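Local coordinates for beta-xylanase (Caldicellulosiruptor kristjanssonii, PDB 7NWN), which probably binds plant cell-wall carbohydrate through this family 9 carbohydrate-binding module of a multimodular xylanase-glucuronoyl esterase, at residues V76-Q90 and Q167-A179. Sequence-based numbering, arbitrary orientation.
Sequences VYDPVLNSANSTPYQ and QVNEADSSARRVA. With CA (calcium ion), chain Q.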
loop_
_atom_site.group_PDB
_atom_site.type_symbol
_atom_site.label_atom_id
_atom_site.label_comp_id
_atom_site.label_asym_id
_atom_site.label_seq_id
_atom_site.Cartn_x
_atom_site.Cartn_y
_atom_site.Cartn_z
ATOM N N VAL A 76 9.707 0.262 6.005
ATOM C CA VAL A 76 9.801 -0.931 6.816
ATOM C C VAL A 76 11.154 -0.896 7.544
ATOM O O VAL A 76 12.186 -0.830 6.882
ATOM C CB VAL A 76 9.684 -2.193 5.926
ATOM C CG1 VAL A 76 9.806 -3.480 6.763
ATOM C CG2 VAL A 76 8.380 -2.209 5.104
ATOM N N TYR A 77 11.121 -1.019 8.870
ATOM C CA TYR A 77 12.296 -1.317 9.671
ATOM C C TYR A 77 12.447 -2.838 9.742
ATOM O O TYR A 77 11.580 -3.534 10.269
ATOM C CB TYR A 77 12.127 -0.687 11.058
ATOM C CG TYR A 77 13.240 -1.050 12.008
ATOM C CD1 TYR A 77 14.417 -0.307 12.055
ATOM C CD2 TYR A 77 13.121 -2.163 12.847
ATOM C CE1 TYR A 77 15.456 -0.656 12.910
ATOM C CE2 TYR A 77 14.154 -2.537 13.690
ATOM C CZ TYR A 77 15.321 -1.777 13.720
ATOM O OH TYR A 77 16.342 -2.148 14.543
ATOM N N ASP A 78 13.559 -3.334 9.184
ATOM C CA ASP A 78 13.813 -4.738 9.011
ATOM C C ASP A 78 15.318 -4.905 8.832
ATOM O O ASP A 78 15.848 -4.668 7.754
ATOM C CB ASP A 78 13.036 -5.302 7.829
ATOM C CG ASP A 78 13.125 -6.823 7.657
ATOM O OD1 ASP A 78 13.829 -7.523 8.439
ATOM O OD2 ASP A 78 12.459 -7.297 6.743
ATOM N N PRO A 79 16.040 -5.312 9.900
ATOM C CA PRO A 79 17.505 -5.479 9.837
ATOM C C PRO A 79 18.067 -6.618 8.966
ATOM O O PRO A 79 19.252 -6.609 8.623
ATOM C CB PRO A 79 17.905 -5.584 11.321
ATOM C CG PRO A 79 16.655 -6.161 11.997
ATOM C CD PRO A 79 15.472 -5.578 11.230
ATOM N N VAL A 80 17.219 -7.557 8.516
ATOM C CA VAL A 80 17.688 -8.592 7.598
ATOM C C VAL A 80 16.754 -8.657 6.392
ATOM O O VAL A 80 15.627 -9.065 6.529
ATOM C CB VAL A 80 17.766 -9.974 8.293
ATOM C CG1 VAL A 80 18.269 -11.051 7.338
ATOM C CG2 VAL A 80 18.594 -9.945 9.586
ATOM N N LEU A 81 17.231 -8.332 5.193
ATOM C CA LEU A 81 16.397 -8.423 4.006
ATOM C C LEU A 81 16.737 -9.691 3.246
ATOM O O LEU A 81 17.893 -9.955 2.935
ATOM C CB LEU A 81 16.586 -7.194 3.113
ATOM C CG LEU A 81 16.291 -5.867 3.825
ATOM C CD1 LEU A 81 16.465 -4.699 2.856
ATOM C CD2 LEU A 81 14.884 -5.894 4.446
ATOM N N ASN A 82 15.697 -10.447 2.902
ATOM C CA ASN A 82 15.883 -11.689 2.179
ATOM C C ASN A 82 14.800 -11.830 1.102
ATOM O O ASN A 82 13.630 -11.617 1.369
ATOM C CB ASN A 82 15.838 -12.859 3.170
ATOM C CG ASN A 82 16.276 -14.107 2.442
ATOM O OD1 ASN A 82 15.522 -14.666 1.618
ATOM N ND2 ASN A 82 17.527 -14.496 2.675
ATOM N N SER A 83 15.214 -12.161 -0.097
ATOM C CA SER A 83 14.318 -12.427 -1.198
ATOM C C SER A 83 14.836 -13.640 -1.974
ATOM O O SER A 83 14.554 -13.738 -3.169
ATOM C CB SER A 83 14.204 -11.241 -2.146
ATOM O OG SER A 83 15.472 -10.724 -2.536
ATOM N N ALA A 84 15.519 -14.575 -1.292
ATOM C CA ALA A 84 16.019 -15.770 -1.986
ATOM C C ALA A 84 14.912 -16.802 -2.312
ATOM O O ALA A 84 15.026 -17.488 -3.311
ATOM C CB ALA A 84 17.206 -16.360 -1.254
ATOM N N ASN A 85 13.798 -16.863 -1.551
ATOM C CA ASN A 85 12.703 -17.804 -1.830
ATOM C C ASN A 85 12.038 -17.467 -3.162
ATOM O O ASN A 85 11.814 -16.300 -3.431
ATOM C CB ASN A 85 11.649 -17.773 -0.714
ATOM C CG ASN A 85 10.783 -19.020 -0.641
ATOM O OD1 ASN A 85 10.093 -19.378 -1.600
ATOM N ND2 ASN A 85 10.805 -19.678 0.501
ATOM N N SER A 86 11.676 -18.462 -3.991
ATOM C CA SER A 86 11.034 -18.148 -5.268
ATOM C C SER A 86 9.538 -17.843 -5.103
ATOM O O SER A 86 8.899 -17.362 -6.035
ATOM C CB SER A 86 11.243 -19.244 -6.274
ATOM O OG SER A 86 10.651 -20.420 -5.755
ATOM N N THR A 87 8.954 -18.162 -3.942
ATOM C CA THR A 87 7.579 -17.771 -3.674
ATOM C C THR A 87 7.581 -16.299 -3.256
ATOM O O THR A 87 8.187 -15.948 -2.241
ATOM C CB THR A 87 6.942 -18.611 -2.550
ATOM O OG1 THR A 87 7.057 -19.981 -2.927
ATOM C CG2 THR A 87 5.472 -18.307 -2.317
ATOM N N PRO A 88 6.883 -15.416 -4.017
ATOM C CA PRO A 88 6.857 -13.973 -3.738
ATOM C C PRO A 88 6.549 -13.555 -2.308
ATOM O O PRO A 88 7.259 -12.682 -1.786
ATOM C CB PRO A 88 5.852 -13.407 -4.763
ATOM C CG PRO A 88 5.919 -14.421 -5.927
ATOM C CD PRO A 88 6.148 -15.758 -5.248
ATOM N N TYR A 89 5.539 -14.181 -1.668
ATOM C CA TYR A 89 5.170 -13.704 -0.347
ATOM C C TYR A 89 6.143 -14.256 0.701
ATOM O O TYR A 89 6.029 -13.871 1.867
ATOM C CB TYR A 89 3.742 -14.047 0.061
ATOM C CG TYR A 89 3.446 -15.530 0.124
ATOM C CD1 TYR A 89 3.741 -16.289 1.264
ATOM C CD2 TYR A 89 2.823 -16.161 -0.945
ATOM C CE1 TYR A 89 3.445 -17.642 1.322
ATOM C CE2 TYR A 89 2.516 -17.511 -0.898
ATOM C CZ TYR A 89 2.832 -18.251 0.234
ATOM O OH TYR A 89 2.518 -19.582 0.287
ATOM N N GLN A 90 7.082 -15.122 0.272
ATOM C CA GLN A 90 8.135 -15.582 1.187
ATOM C C GLN A 90 9.403 -14.716 1.091
ATOM O O GLN A 90 10.470 -15.120 1.555
ATOM C CB GLN A 90 8.426 -17.076 0.977
ATOM C CG GLN A 90 7.220 -17.945 1.326
ATOM C CD GLN A 90 7.583 -18.989 2.356
ATOM O OE1 GLN A 90 8.011 -18.701 3.478
ATOM N NE2 GLN A 90 7.478 -20.235 1.935
ATOM N N GLN A 167 -0.185 -5.008 4.004
ATOM C CA GLN A 167 0.528 -6.095 4.667
ATOM C C GLN A 167 2.044 -6.008 4.394
ATOM O O GLN A 167 2.476 -5.698 3.287
ATOM C CB GLN A 167 0.040 -7.434 4.106
ATOM C CG GLN A 167 0.543 -8.629 4.921
ATOM C CD GLN A 167 -0.130 -9.888 4.415
ATOM O OE1 GLN A 167 -1.360 -10.048 4.469
ATOM N NE2 GLN A 167 0.683 -10.782 3.890
ATOM N N VAL A 168 2.838 -6.358 5.421
ATOM C CA VAL A 168 4.259 -6.574 5.244
ATOM C C VAL A 168 4.505 -8.060 5.457
ATOM O O VAL A 168 4.071 -8.599 6.465
ATOM C CB VAL A 168 5.027 -5.770 6.300
ATOM C CG1 VAL A 168 6.529 -6.098 6.338
ATOM C CG2 VAL A 168 4.772 -4.273 6.134
ATOM N N ASN A 169 5.252 -8.670 4.553
ATOM C CA ASN A 169 5.819 -10.005 4.734
ATOM C C ASN A 169 7.266 -9.851 5.215
ATOM O O ASN A 169 8.075 -9.188 4.548
ATOM C CB ASN A 169 5.836 -10.712 3.393
ATOM C CG ASN A 169 4.419 -10.841 2.842
ATOM O OD1 ASN A 169 3.484 -11.184 3.581
ATOM N ND2 ASN A 169 4.257 -10.618 1.544
ATOM N N GLU A 170 7.559 -10.437 6.382
ATOM C CA GLU A 170 8.905 -10.455 6.907
ATOM C C GLU A 170 9.543 -11.827 6.731
ATOM O O GLU A 170 9.040 -12.806 7.292
ATOM C CB GLU A 170 9.007 -10.169 8.394
ATOM C CG GLU A 170 10.529 -10.150 8.699
ATOM C CD GLU A 170 10.814 -10.378 10.150
ATOM O OE1 GLU A 170 9.849 -10.275 10.981
ATOM O OE2 GLU A 170 11.974 -10.650 10.434
ATOM N N ALA A 171 10.650 -11.858 5.981
ATOM C CA ALA A 171 11.422 -13.071 5.750
ATOM C C ALA A 171 12.712 -13.004 6.558
ATOM O O ALA A 171 13.195 -11.911 6.793
ATOM C CB ALA A 171 11.748 -13.267 4.300
ATOM N N ASP A 172 13.318 -14.155 6.893
ATOM C CA ASP A 172 14.575 -14.133 7.652
ATOM C C ASP A 172 15.702 -14.723 6.802
ATOM O O ASP A 172 15.490 -15.032 5.620
ATOM C CB ASP A 172 14.394 -14.788 9.026
ATOM C CG ASP A 172 14.256 -16.312 8.966
ATOM O OD1 ASP A 172 14.253 -16.925 7.836
ATOM O OD2 ASP A 172 14.144 -16.880 10.054
ATOM N N SER A 173 16.889 -14.929 7.415
ATOM C CA SER A 173 18.024 -15.399 6.634
ATOM C C SER A 173 17.865 -16.855 6.203
ATOM O O SER A 173 18.647 -17.317 5.375
ATOM C CB SER A 173 19.332 -15.189 7.344
ATOM O OG SER A 173 19.301 -15.812 8.603
ATOM N N SER A 174 16.838 -17.565 6.710
ATOM C CA SER A 174 16.507 -18.880 6.142
ATOM C C SER A 174 15.740 -18.767 4.819
ATOM O O SER A 174 15.374 -19.784 4.246
ATOM C CB SER A 174 15.770 -19.758 7.134
ATOM O OG SER A 174 14.410 -19.336 7.282
ATOM N N ALA A 175 15.456 -17.546 4.316
ATOM C CA ALA A 175 14.794 -17.416 3.020
ATOM C C ALA A 175 13.340 -17.927 3.042
ATOM O O ALA A 175 12.861 -18.540 2.086
ATOM C CB ALA A 175 15.624 -18.074 1.947
ATOM N N ARG A 176 12.642 -17.677 4.151
ATOM C CA ARG A 176 11.238 -18.020 4.351
ATOM C C ARG A 176 10.569 -16.853 5.071
ATOM O O ARG A 176 11.179 -16.237 5.936
ATOM C CB ARG A 176 11.120 -19.156 5.384
ATOM C CG ARG A 176 11.138 -20.563 4.802
ATOM C CD ARG A 176 12.404 -21.374 4.931
ATOM N NE ARG A 176 12.828 -21.373 6.326
ATOM C CZ ARG A 176 12.874 -22.449 7.121
ATOM N NH1 ARG A 176 12.518 -23.633 6.647
ATOM N NH2 ARG A 176 13.304 -22.326 8.374
ATOM N N ARG A 177 9.263 -16.673 4.865
ATOM C CA ARG A 177 8.523 -15.726 5.691
ATOM C C ARG A 177 8.348 -16.290 7.101
ATOM O O ARG A 177 7.952 -17.436 7.246
ATOM C CB ARG A 177 7.165 -15.399 5.049
ATOM C CG ARG A 177 6.334 -14.444 5.906
ATOM C CD ARG A 177 5.138 -13.923 5.104
ATOM N NE ARG A 177 4.082 -14.905 5.290
ATOM C CZ ARG A 177 2.894 -14.894 4.681
ATOM N NH1 ARG A 177 2.582 -13.943 3.811
ATOM N NH2 ARG A 177 2.037 -15.865 4.934
ATOM N N VAL A 178 8.613 -15.468 8.118
ATOM C CA VAL A 178 8.461 -15.840 9.504
ATOM C C VAL A 178 7.403 -14.998 10.186
ATOM O O VAL A 178 7.060 -15.319 11.317
ATOM C CB VAL A 178 9.790 -15.817 10.286
ATOM C CG1 VAL A 178 10.781 -16.771 9.635
ATOM C CG2 VAL A 178 10.413 -14.427 10.395
ATOM N N ALA A 179 6.946 -13.904 9.547
ATOM C CA ALA A 179 5.982 -13.019 10.188
ATOM C C ALA A 179 5.244 -12.187 9.138
ATOM O O ALA A 179 5.737 -12.020 8.029
ATOM C CB ALA A 179 6.631 -12.148 11.229
HETATM CA CA CA Q . 13.458 -9.557 6.879
HETATM O O HOH W 1 14.105 -10.265 9.285
#
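Asp78, Val80 and Ala171 meet at a calcium ion that pins the long loop after strand 69-77 to strand 161-171, joining the two sheets of the beta-sandwich of this family 9 carbohydrate-binding module. Asp78 is bidentate, with OD1 2.6 Å and OD2 2.5 Å from calcium, while Val80 O and Ala171 O add backbone ligands from the two segments; Asp92 completes the protein's share. Glu170 stands in the second shell, its OE2 accepting from the calcium-bound water, which suggests that it orients that ligand.

Farther along, Asn82 can be followed outward. Its CB lies 3.3 Å from Asp172 O; CG, anti to the backbone N (chi1 -170°), meets both that oxygen and Ala175 CA. The tip OD1 touches Ala175 CA at 3.2 Å and closes an Asx turn by accepting from Ala84 N, which arrives above the carbonyl plane. ND2 remains 3.6 Å from Asp172 O. The amide thus packs against the type I turn from Asp172 to Ala175.

Asn85 divides its amide between the segments: OD1 takes Thr87 N in a second Asx turn, and ND2 donates to Ala175 O (2.8 Å) nearly in its own amide plane. Gln90, bent at chi2 (-124°), accepts through OE1 a hydrogen bond from Arg177 N (2.8 Å), in the carbonyl plane and on an OE1 lone pair. Beside it, Tyr89 CD1 lies over one face of the Arg177 guanidinium, offset toward its rim, the ring and guanidinium planes 41° apart. That group's NH1 also donates to Asn169 OD1, a bond of 2.9 Å that meets the oxygen from above its carbonyl plane.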